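Local coordinates for protein fusolin (Anomala cuprea entomopoxvirus, PDB 4YN1) that crystallises in vivo into the viral spindles that enhance virulence, and has a lytic polysaccharide mono-oxygenase fold that probably acts on chitin, at residues Arg10-Cys14 and Met111-Trp117; Ile132-Phe138 and Tyr196-Val202; Pro23-Thr27 and Tyr38-Phe42. The contacts are given in a common frame with arbitrary orientation. Residue numbers count along the deposited sequence, not the author numbering.

Interaction 1 of 3, residues Arg10-Cys14 and Met111-Trp117. With EDO (1,2-ethanediol), chain D.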
loop_
_atom_site.group_PDB
_atom_site.type_symbol
_atom_site.label_atom_id
_atom_site.label_comp_id
_atom_site.label_asym_id
_atom_site.label_seq_id
_atom_site.Cartn_x
_atom_site.Cartn_y
_atom_site.Cartn_z
ATOM N N ARG A 10 2.649 2.055 -0.550
ATOM C CA ARG A 10 3.836 1.242 -0.476
ATOM C C ARG A 10 4.720 1.463 -1.697
ATOM O O ARG A 10 5.932 1.583 -1.568
ATOM C CB ARG A 10 3.434 -0.248 -0.392
ATOM C CG ARG A 10 4.586 -1.202 -0.347
ATOM C CD ARG A 10 4.106 -2.636 -0.414
ATOM N NE ARG A 10 3.399 -3.012 0.820
ATOM C CZ ARG A 10 2.989 -4.244 1.125
ATOM N NH1 ARG A 10 3.168 -5.244 0.270
ATOM N NH2 ARG A 10 2.398 -4.483 2.287
ATOM N N GLN A 11 4.121 1.483 -2.881
ATOM C CA GLN A 11 4.917 1.621 -4.110
ATOM C C GLN A 11 5.408 3.044 -4.314
ATOM O O GLN A 11 6.486 3.238 -4.892
ATOM C CB GLN A 11 4.195 1.055 -5.339
ATOM C CG GLN A 11 3.200 2.004 -6.013
ATOM C CD GLN A 11 2.011 2.350 -5.190
ATOM O OE1 GLN A 11 1.654 1.648 -4.232
ATOM N NE2 GLN A 11 1.357 3.450 -5.555
ATOM N N ARG A 12 4.650 4.025 -3.830
ATOM C CA ARG A 12 5.025 5.436 -3.914
ATOM C C ARG A 12 6.244 5.696 -3.017
ATOM O O ARG A 12 7.198 6.394 -3.395
ATOM C CB ARG A 12 3.833 6.338 -3.516
ATOM C CG ARG A 12 4.178 7.812 -3.374
ATOM C CD ARG A 12 4.719 8.341 -4.679
ATOM N NE ARG A 12 5.066 9.751 -4.611
ATOM C CZ ARG A 12 5.761 10.401 -5.539
ATOM N NH1 ARG A 12 6.176 9.775 -6.626
ATOM N NH2 ARG A 12 6.090 11.677 -5.358
ATOM N N ARG A 13 6.215 5.142 -1.807
ATOM C CA ARG A 13 7.349 5.232 -0.910
ATOM C C ARG A 13 8.624 4.667 -1.561
ATOM O O ARG A 13 9.692 5.296 -1.467
ATOM C CB ARG A 13 7.054 4.509 0.410
ATOM C CG ARG A 13 8.213 4.546 1.383
ATOM C CD ARG A 13 7.859 3.834 2.690
ATOM N NE ARG A 13 9.045 3.678 3.515
ATOM C CZ ARG A 13 9.948 2.702 3.392
ATOM N NH1 ARG A 13 9.761 1.712 2.515
ATOM N NH2 ARG A 13 11.016 2.682 4.175
ATOM N N CYS A 14 8.553 3.503 -2.192
ATOM C CA CYS A 14 9.743 2.948 -2.855
ATOM C C CYS A 14 10.256 3.873 -3.983
ATOM O O CYS A 14 11.466 4.069 -4.125
ATOM C CB CYS A 14 9.461 1.560 -3.393
ATOM S SG CYS A 14 9.181 0.311 -2.103
ATOM N N MET A 111 6.152 -5.865 -5.348
ATOM C CA MET A 111 5.475 -5.075 -4.300
ATOM C C MET A 111 4.512 -5.891 -3.440
ATOM O O MET A 111 3.996 -5.386 -2.449
ATOM C CB MET A 111 4.711 -3.899 -4.918
ATOM C CG MET A 111 5.617 -2.885 -5.492
ATOM S SD MET A 111 6.643 -2.018 -4.257
ATOM C CE MET A 111 7.705 -1.130 -5.349
ATOM N N ASP A 112 4.262 -7.124 -3.796
ATOM C CA ASP A 112 3.364 -7.962 -3.039
ATOM C C ASP A 112 4.123 -9.009 -2.213
ATOM O O ASP A 112 3.517 -9.953 -1.695
ATOM C CB ASP A 112 2.388 -8.619 -4.014
ATOM C CG ASP A 112 1.038 -8.956 -3.436
ATOM O OD1 ASP A 112 0.359 -8.030 -2.900
ATOM O OD2 ASP A 112 0.604 -10.098 -3.612
ATOM N N ILE A 113 5.450 -8.871 -2.082
ATOM C CA ILE A 113 6.179 -9.790 -1.245
ATOM C C ILE A 113 5.736 -9.569 0.238
ATOM O O ILE A 113 5.368 -8.465 0.675
ATOM C CB ILE A 113 7.730 -9.722 -1.431
ATOM C CG1 ILE A 113 8.299 -8.372 -0.968
ATOM C CG2 ILE A 113 8.152 -10.108 -2.860
ATOM C CD1 ILE A 113 9.753 -8.248 -0.965
ATOM N N VAL A 114 5.833 -10.619 1.014
ATOM C CA VAL A 114 5.463 -10.572 2.420
ATOM C C VAL A 114 6.691 -10.131 3.229
ATOM O O VAL A 114 7.818 -10.479 2.887
ATOM C CB VAL A 114 4.988 -12.010 2.795
ATOM C CG1 VAL A 114 5.062 -12.268 4.282
ATOM C CG2 VAL A 114 3.616 -12.302 2.227
ATOM N N GLY A 115 6.480 -9.433 4.322
ATOM C CA GLY A 115 7.585 -9.041 5.183
ATOM C C GLY A 115 7.345 -7.740 5.892
ATOM O O GLY A 115 6.241 -7.215 5.862
ATOM N N SER A 116 8.401 -7.203 6.497
ATOM C CA SER A 116 8.359 -6.022 7.370
ATOM C C SER A 116 8.310 -4.707 6.613
ATOM O O SER A 116 9.137 -3.840 6.819
ATOM C CB SER A 116 9.540 -6.061 8.333
ATOM O OG SER A 116 10.793 -5.953 7.670
ATOM N N TRP A 117 7.294 -4.538 5.762
ATOM C CA TRP A 117 7.088 -3.285 5.049
ATOM C C TRP A 117 6.929 -2.133 6.046
ATOM O O TRP A 117 6.111 -2.218 6.970
ATOM C CB TRP A 117 5.852 -3.370 4.151
ATOM C CG TRP A 117 6.089 -4.199 2.945
ATOM C CD1 TRP A 117 5.748 -5.505 2.751
ATOM C CD2 TRP A 117 6.829 -3.796 1.784
ATOM N NE1 TRP A 117 6.146 -5.910 1.496
ATOM C CE2 TRP A 117 6.823 -4.880 0.884
ATOM C CE3 TRP A 117 7.414 -2.591 1.389
ATOM C CZ2 TRP A 117 7.327 -4.766 -0.414
ATOM C CZ3 TRP A 117 7.989 -2.507 0.135
ATOM C CH2 TRP A 117 7.943 -3.582 -0.752
HETATM C C1 EDO D . 12.561 -3.342 7.277
HETATM O O1 EDO D . 12.883 -4.438 6.477
HETATM C C2 EDO D . 12.888 -2.027 6.512
HETATM O O2 EDO D . 12.440 -2.125 5.161
HETATM O O HOH W 1 2.328 -7.628 1.824
#
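A buried arginine can satisfy its charge and its flatness at once, and Arg10 is a clear case. Its t,t,m side chain leaves helix 10-17 extended as far as CD, then turns at chi3 (m) so that the guanidinium lies flat on the indole of Trp117, with planes at 7° and centres 3.5 Å apart. This is a cation-pi stack over the five-membered ring, while Arg10 CD makes a CH-pi contact over the six-membered one. Arg10 NH1 donates to Met111 O at 2.8 Å, and within the loop between helix 80-87 and strand 120-123 Trp117 NE1 bonds to Ile113 O at 2.8 Å, holding the indole. Met111, in m,m,t, turns its thioether toward helix 10-17: its CE lies 3.8 Å from Cys14 CB. Cys14 SG approaches the indole edge, 3.8 Å from Trp117 CZ3. The Cys14-Cys34 disulfide and the Arg10-Asp230 salt bridge extend the cluster to helix 32-47 and strand 223-234, while Met111 packs on Met62 and Phe63 of helix 52-64.

Interaction 2 of 3, residues Ile132-Phe138 and Tyr196-Val202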
loop_
_atom_site.group_PDB
_atom_site.type_symbol
_atom_site.label_atom_id
_atom_site.label_comp_id
_atom_site.label_asym_id
_atom_site.label_seq_id
_atom_site.Cartn_x
_atom_site.Cartn_y
_atom_site.Cartn_z
ATOM N N ILE A 132 -10.813 5.294 14.170
ATOM C CA ILE A 132 -9.899 6.401 14.125
ATOM C C ILE A 132 -10.068 7.078 12.768
ATOM O O ILE A 132 -9.693 6.499 11.773
ATOM C CB ILE A 132 -8.448 5.961 14.364
ATOM C CG1 ILE A 132 -8.297 5.376 15.802
ATOM C CG2 ILE A 132 -7.512 7.154 14.177
ATOM C CD1 ILE A 132 -8.436 3.960 15.897
ATOM N N PRO A 133 -10.626 8.279 12.700
ATOM C CA PRO A 133 -10.739 8.946 11.396
ATOM C C PRO A 133 -9.371 9.405 10.874
ATOM O O PRO A 133 -8.603 10.017 11.599
ATOM C CB PRO A 133 -11.639 10.131 11.687
ATOM C CG PRO A 133 -11.392 10.434 13.131
ATOM C CD PRO A 133 -11.170 9.121 13.785
ATOM N N ILE A 134 -9.047 9.026 9.654
ATOM C CA ILE A 134 -7.796 9.440 8.994
ATOM C C ILE A 134 -8.197 10.295 7.787
ATOM O O ILE A 134 -9.020 9.837 7.004
ATOM C CB ILE A 134 -7.052 8.157 8.535
ATOM C CG1 ILE A 134 -6.726 7.214 9.740
ATOM C CG2 ILE A 134 -5.804 8.453 7.686
ATOM C CD1 ILE A 134 -5.867 7.685 10.705
ATOM N N GLU A 135 -7.570 11.461 7.560
ATOM C CA GLU A 135 -7.891 12.188 6.332
ATOM C C GLU A 135 -6.935 11.657 5.291
ATOM O O GLU A 135 -5.781 12.069 5.229
ATOM C CB GLU A 135 -7.749 13.680 6.477
ATOM C CG GLU A 135 -8.162 14.407 5.219
ATOM C CD GLU A 135 -7.840 15.878 5.317
ATOM O OE1 GLU A 135 -6.672 16.207 5.624
ATOM O OE2 GLU A 135 -8.712 16.697 4.956
ATOM N N LEU A 136 -7.393 10.741 4.482
ATOM C CA LEU A 136 -6.532 10.152 3.468
ATOM C C LEU A 136 -6.339 11.152 2.337
ATOM O O LEU A 136 -7.304 11.787 1.921
ATOM C CB LEU A 136 -7.181 8.865 2.950
ATOM C CG LEU A 136 -6.388 8.018 1.961
ATOM C CD1 LEU A 136 -6.415 6.550 2.332
ATOM C CD2 LEU A 136 -6.872 8.187 0.575
ATOM N N GLU A 137 -5.122 11.288 1.826
ATOM C CA GLU A 137 -4.914 12.141 0.652
ATOM C C GLU A 137 -4.498 11.260 -0.501
ATOM O O GLU A 137 -3.502 10.540 -0.407
ATOM C CB GLU A 137 -3.847 13.200 0.933
ATOM C CG GLU A 137 -3.666 14.228 -0.193
ATOM C CD GLU A 137 -2.443 15.110 -0.045
ATOM O OE1 GLU A 137 -1.333 14.540 -0.018
ATOM O OE2 GLU A 137 -2.568 16.357 -0.021
ATOM N N PHE A 138 -5.200 11.368 -1.616
ATOM C CA PHE A 138 -4.867 10.650 -2.837
ATOM C C PHE A 138 -4.407 11.710 -3.833
ATOM O O PHE A 138 -5.073 12.739 -4.019
ATOM C CB PHE A 138 -6.070 9.855 -3.357
ATOM C CG PHE A 138 -5.713 8.995 -4.528
ATOM C CD1 PHE A 138 -5.762 9.500 -5.820
ATOM C CD2 PHE A 138 -5.352 7.668 -4.355
ATOM C CE1 PHE A 138 -5.422 8.706 -6.905
ATOM C CE2 PHE A 138 -4.938 6.905 -5.436
ATOM C CZ PHE A 138 -5.033 7.403 -6.710
ATOM N N TYR A 196 -7.522 14.505 -3.935
ATOM C CA TYR A 196 -8.771 13.959 -3.400
ATOM C C TYR A 196 -8.500 13.620 -1.945
ATOM O O TYR A 196 -7.618 12.787 -1.662
ATOM C CB TYR A 196 -9.209 12.687 -4.114
ATOM C CG TYR A 196 -9.575 12.882 -5.567
ATOM C CD1 TYR A 196 -10.818 13.394 -5.931
ATOM C CD2 TYR A 196 -8.671 12.587 -6.579
ATOM C CE1 TYR A 196 -11.155 13.586 -7.270
ATOM C CE2 TYR A 196 -8.999 12.776 -7.915
ATOM C CZ TYR A 196 -10.258 13.239 -8.257
ATOM O OH TYR A 196 -10.579 13.391 -9.572
ATOM N N ARG A 197 -9.171 14.310 -1.021
ATOM C CA ARG A 197 -9.052 14.040 0.395
ATOM C C ARG A 197 -10.351 13.424 0.868
ATOM O O ARG A 197 -11.423 13.858 0.465
ATOM C CB ARG A 197 -8.715 15.280 1.234
ATOM C CG ARG A 197 -7.319 15.841 0.952
ATOM C CD ARG A 197 -6.879 16.898 1.981
ATOM N NE ARG A 197 -7.811 18.017 1.995
ATOM C CZ ARG A 197 -7.700 19.147 1.299
ATOM N NH1 ARG A 197 -6.615 19.388 0.569
ATOM N NH2 ARG A 197 -8.663 20.050 1.342
ATOM N N MET A 198 -10.270 12.395 1.691
ATOM C CA MET A 198 -11.485 11.727 2.183
ATOM C C MET A 198 -11.235 11.261 3.610
ATOM O O MET A 198 -10.125 10.847 3.945
ATOM C CB MET A 198 -11.909 10.562 1.245
ATOM C CG MET A 198 -10.901 9.443 1.150
ATOM S SD MET A 198 -10.766 8.593 -0.413
ATOM C CE MET A 198 -9.705 9.806 -1.347
ATOM N N ILE A 199 -12.242 11.373 4.463
ATOM C CA ILE A 199 -12.126 10.932 5.846
ATOM C C ILE A 199 -12.478 9.473 5.881
ATOM O O ILE A 199 -13.627 9.109 5.634
ATOM C CB ILE A 199 -13.022 11.740 6.846
ATOM C CG1 ILE A 199 -12.765 13.274 6.743
ATOM C CG2 ILE A 199 -12.788 11.236 8.287
ATOM C CD1 ILE A 199 -11.398 13.674 6.950
ATOM N N VAL A 200 -11.489 8.640 6.206
ATOM C CA VAL A 200 -11.654 7.204 6.253
ATOM C C VAL A 200 -11.754 6.756 7.723
ATOM O O VAL A 200 -10.807 6.970 8.469
ATOM C CB VAL A 200 -10.488 6.488 5.534
ATOM C CG1 VAL A 200 -10.638 4.961 5.609
ATOM C CG2 VAL A 200 -10.422 6.911 4.076
ATOM N N PRO A 201 -12.857 6.094 8.116
ATOM C CA PRO A 201 -12.969 5.582 9.509
ATOM C C PRO A 201 -12.199 4.279 9.625
ATOM O O PRO A 201 -12.679 3.219 9.230
ATOM C CB PRO A 201 -14.481 5.380 9.698
ATOM C CG PRO A 201 -15.020 5.176 8.335
ATOM C CD PRO A 201 -14.063 5.781 7.327
ATOM N N VAL A 202 -10.976 4.362 10.128
ATOM C CA VAL A 202 -10.118 3.183 10.205
ATOM C C VAL A 202 -10.395 2.468 11.522
ATOM O O VAL A 202 -10.278 3.102 12.573
ATOM C CB VAL A 202 -8.630 3.570 10.067
ATOM C CG1 VAL A 202 -7.739 2.329 10.161
ATOM C CG2 VAL A 202 -8.394 4.284 8.739
HETATM O O HOH W 2 -3.886 18.520 1.029
#
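Two adjacent antiparallel strands, whose axes over these segments run at 151° to each other and approach to 4.5 Å, illustrate how alternation sorts side chains onto the two faces of a beta sheet. Ile132 opens the ladder as a hydrogen-bonded pair with Val202: Ile132 N to Val202 O is 2.8 Å and Val202 N to Ile132 O is 3.0 Å. Pro133, without an amide hydrogen, occupies a non-hydrogen-bonded site opposite another proline, Pro201, so neither ring costs the ladder a bond; Pro133 CB touches Ile199 CG2 at 3.8 Å. Ile134 pairs with Val200, and its CG1 packs diagonally on Val202 CG2 at 3.5 Å. Glu135 faces the other way, laying CB 3.7 Å from Ile199 CD1 and reaching Arg197 in a long salt bridge whose hydrogen bond is weak, Arg197 NE to Glu135 OE2 3.4 Å; the Glu135 carboxylate also pairs with Arg184. Leu136 returns to the apolar face, where its CD2 lies 3.8 Å from Met198 CE. Glu137 OE2 joins Arg197 NH1 through a water, while its OE1 bonds to Thr5; Arg197 NH1 also bonds to Asn182 O of strand 180-182. Phe138 closes the ladder with Tyr196, Phe138 N to Tyr196 O being 2.8 Å. The pair forms the centre of a four-stranded antiparallel sheet, consistent with the beta-sandwich core of the lytic polysaccharide mono-oxygenase family: strand 2-6 flanks 131-140, strand 180-182 flanks 194-203, and the rings of Phe138 and Tyr196 meet Phe149 and Trp215 from strands 147-154 and 209-217 of the second sheet.

Interaction 3 of 3, residues Pro23-Thr27 and Tyr38-Phe42; sequences PPEGT and YQYVF
Tyr38 sets its ring against the backbone of Glu25 and Gly26, its CE1 lying 3.7 Å from Glu25 C and 3.5 Å from Gly26 N. The backbone there is a type I beta turn from Pro23 to Gly26, in the loop between helix 10-17 and helix 32-47, folded back on the helix it leads into and held by its side-chain donors. Pro23 follows a cis peptide bond (phi/psi -61/160°); Pro24 at -63/-20° and Glu25 at -76/-7° are the central turn residues, and Gly26 N closes the turn on Pro23 O at 3.3 Å. Gly26 sits at 86/10°, a positive phi that favours glycine, and a CB there would clash with Tyr38 CD1. Gly26 and Gln39 have the nearest CA atoms, 6.3 Å apart. Tyr38 and Phe42 are one helical turn apart, linked by Phe42 N to Tyr38 O at 2.9 Å, and both have chi1 t with rings directed at the turn (chi2 -84° and 86°). Phe42 takes Glu25 CA over its face, 4.3 Å from the ring centroid, in a CH-pi contact, while its CE1 lies 3.2 Å from Pro24 O. Gln39, in m,t with chi3 near -20°, swings its amide round so that NE2 donates to Glu25 O at 3.0 Å. Pro24 and Tyr38 also touch helix 52-64. The shorter of the two hydrogen bonds between the segments runs from Tyr38 OH to Pro24 O, at 2.7 Å.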
loop_
_atom_site.group_PDB
_atom_site.type_symbol
_atom_site.label_atom_id
_atom_site.label_comp_id
_atom_site.label_asym_id
_atom_site.label_seq_id
_atom_site.Cartn_x
_atom_site.Cartn_y
_atom_site.Cartn_z
ATOM N N PRO A 23 23.097 0.975 -9.682
ATOM C CA PRO A 23 23.351 -0.095 -10.644
ATOM C C PRO A 23 22.064 -0.832 -11.006
ATOM O O PRO A 23 21.082 -0.796 -10.248
ATOM C CB PRO A 23 24.321 -1.036 -9.895
ATOM C CG PRO A 23 24.919 -0.199 -8.832
ATOM C CD PRO A 23 23.793 0.707 -8.417
ATOM N N PRO A 24 22.056 -1.538 -12.138
ATOM C CA PRO A 24 20.839 -2.262 -12.528
ATOM C C PRO A 24 20.385 -3.371 -11.572
ATOM O O PRO A 24 19.211 -3.704 -11.599
ATOM C CB PRO A 24 21.137 -2.791 -13.944
ATOM C CG PRO A 24 22.549 -2.417 -14.263
ATOM C CD PRO A 24 23.167 -1.723 -13.105
ATOM N N GLU A 25 21.272 -3.903 -10.712
ATOM C CA GLU A 25 20.923 -4.961 -9.769
ATOM C C GLU A 25 20.096 -4.477 -8.538
ATOM O O GLU A 25 19.684 -5.325 -7.755
ATOM C CB GLU A 25 22.193 -5.702 -9.271
ATOM C CG GLU A 25 22.956 -6.410 -10.394
ATOM C CD GLU A 25 23.848 -5.532 -11.260
ATOM O OE1 GLU A 25 24.000 -4.333 -10.930
ATOM O OE2 GLU A 25 24.317 -6.015 -12.316
ATOM N N GLY A 26 19.888 -3.172 -8.362
ATOM C CA GLY A 26 19.119 -2.619 -7.238
ATOM C C GLY A 26 19.904 -2.377 -5.965
ATOM O O GLY A 26 19.323 -2.083 -4.915
ATOM N N THR A 27 21.247 -2.499 -6.037
ATOM C CA THR A 27 22.110 -2.346 -4.876
ATOM C C THR A 27 22.157 -0.954 -4.267
ATOM O O THR A 27 22.553 -0.844 -3.110
ATOM C CB THR A 27 23.490 -2.957 -5.168
ATOM O OG1 THR A 27 23.983 -2.404 -6.372
ATOM C CG2 THR A 27 23.420 -4.459 -5.346
ATOM N N TYR A 38 12.370 -4.967 -5.803
ATOM C CA TYR A 38 13.082 -4.734 -7.064
ATOM C C TYR A 38 13.814 -6.009 -7.503
ATOM O O TYR A 38 13.663 -6.494 -8.627
ATOM C CB TYR A 38 14.090 -3.617 -6.851
ATOM C CG TYR A 38 14.856 -3.268 -8.099
ATOM C CD1 TYR A 38 15.985 -3.989 -8.474
ATOM C CD2 TYR A 38 14.475 -2.201 -8.896
ATOM C CE1 TYR A 38 16.685 -3.678 -9.641
ATOM C CE2 TYR A 38 15.221 -1.828 -10.010
ATOM C CZ TYR A 38 16.298 -2.594 -10.408
ATOM O OH TYR A 38 16.969 -2.234 -11.558
ATOM N N GLN A 39 14.587 -6.557 -6.570
ATOM C CA GLN A 39 15.392 -7.730 -6.832
ATOM C C GLN A 39 14.584 -8.954 -7.160
ATOM O O GLN A 39 15.006 -9.737 -7.995
ATOM C CB GLN A 39 16.391 -7.947 -5.717
ATOM C CG GLN A 39 17.455 -6.866 -5.776
ATOM C CD GLN A 39 18.505 -6.976 -4.718
ATOM O OE1 GLN A 39 18.317 -7.622 -3.687
ATOM N NE2 GLN A 39 19.615 -6.275 -4.924
ATOM N N TYR A 40 13.382 -9.059 -6.606
ATOM C CA TYR A 40 12.475 -10.157 -6.916
ATOM C C TYR A 40 12.109 -10.135 -8.402
ATOM O O TYR A 40 12.151 -11.164 -9.096
ATOM C CB TYR A 40 11.208 -10.018 -6.044
ATOM C CG TYR A 40 10.174 -11.076 -6.292
ATOM C CD1 TYR A 40 10.219 -12.288 -5.610
ATOM C CD2 TYR A 40 9.206 -10.916 -7.276
ATOM C CE1 TYR A 40 9.331 -13.308 -5.897
ATOM C CE2 TYR A 40 8.284 -11.923 -7.548
ATOM C CZ TYR A 40 8.371 -13.132 -6.871
ATOM O OH TYR A 40 7.509 -14.158 -7.141
ATOM N N VAL A 41 11.712 -8.972 -8.888
ATOM C CA VAL A 41 11.318 -8.853 -10.301
ATOM C C VAL A 41 12.538 -9.023 -11.204
ATOM O O VAL A 41 12.464 -9.695 -12.232
ATOM C CB VAL A 41 10.579 -7.517 -10.552
ATOM C CG1 VAL A 41 10.336 -7.291 -12.042
ATOM C CG2 VAL A 41 9.264 -7.520 -9.789
ATOM N N PHE A 42 13.639 -8.407 -10.815
ATOM C CA PHE A 42 14.897 -8.480 -11.571
ATOM C C PHE A 42 15.291 -9.957 -11.719
ATOM O O PHE A 42 15.475 -10.429 -12.834
ATOM C CB PHE A 42 15.977 -7.697 -10.847
ATOM C CG PHE A 42 17.307 -7.620 -11.566
ATOM C CD1 PHE A 42 17.548 -6.632 -12.510
ATOM C CD2 PHE A 42 18.332 -8.504 -11.262
ATOM C CE1 PHE A 42 18.804 -6.525 -13.129
ATOM C CE2 PHE A 42 19.563 -8.432 -11.926
ATOM C CZ PHE A 42 19.786 -7.452 -12.856
#

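In the fold
The three contacts show chemistry following place in the fold. Interaction 1 is buried, its centre about 7 Å from that of the chain, and relies on a stacked charge and sulfur-rich packing. Interaction 2 is partly buried: a regular backbone ladder separates an apolar face from one bearing charged residues. Interaction 3, about 20 Å out and partly buried, uses side-chain donors to hold carbonyls of a turn. Interactions 1 and 3 belong to the same helical region: helix 32-47 receives the disulfide from Cys14, and Ile113 packs on Tyr40. Interaction 2 lies on the opposite side of the chain centre from interaction 3, their centres about 34 Å apart, and belongs to the beta part of the fold.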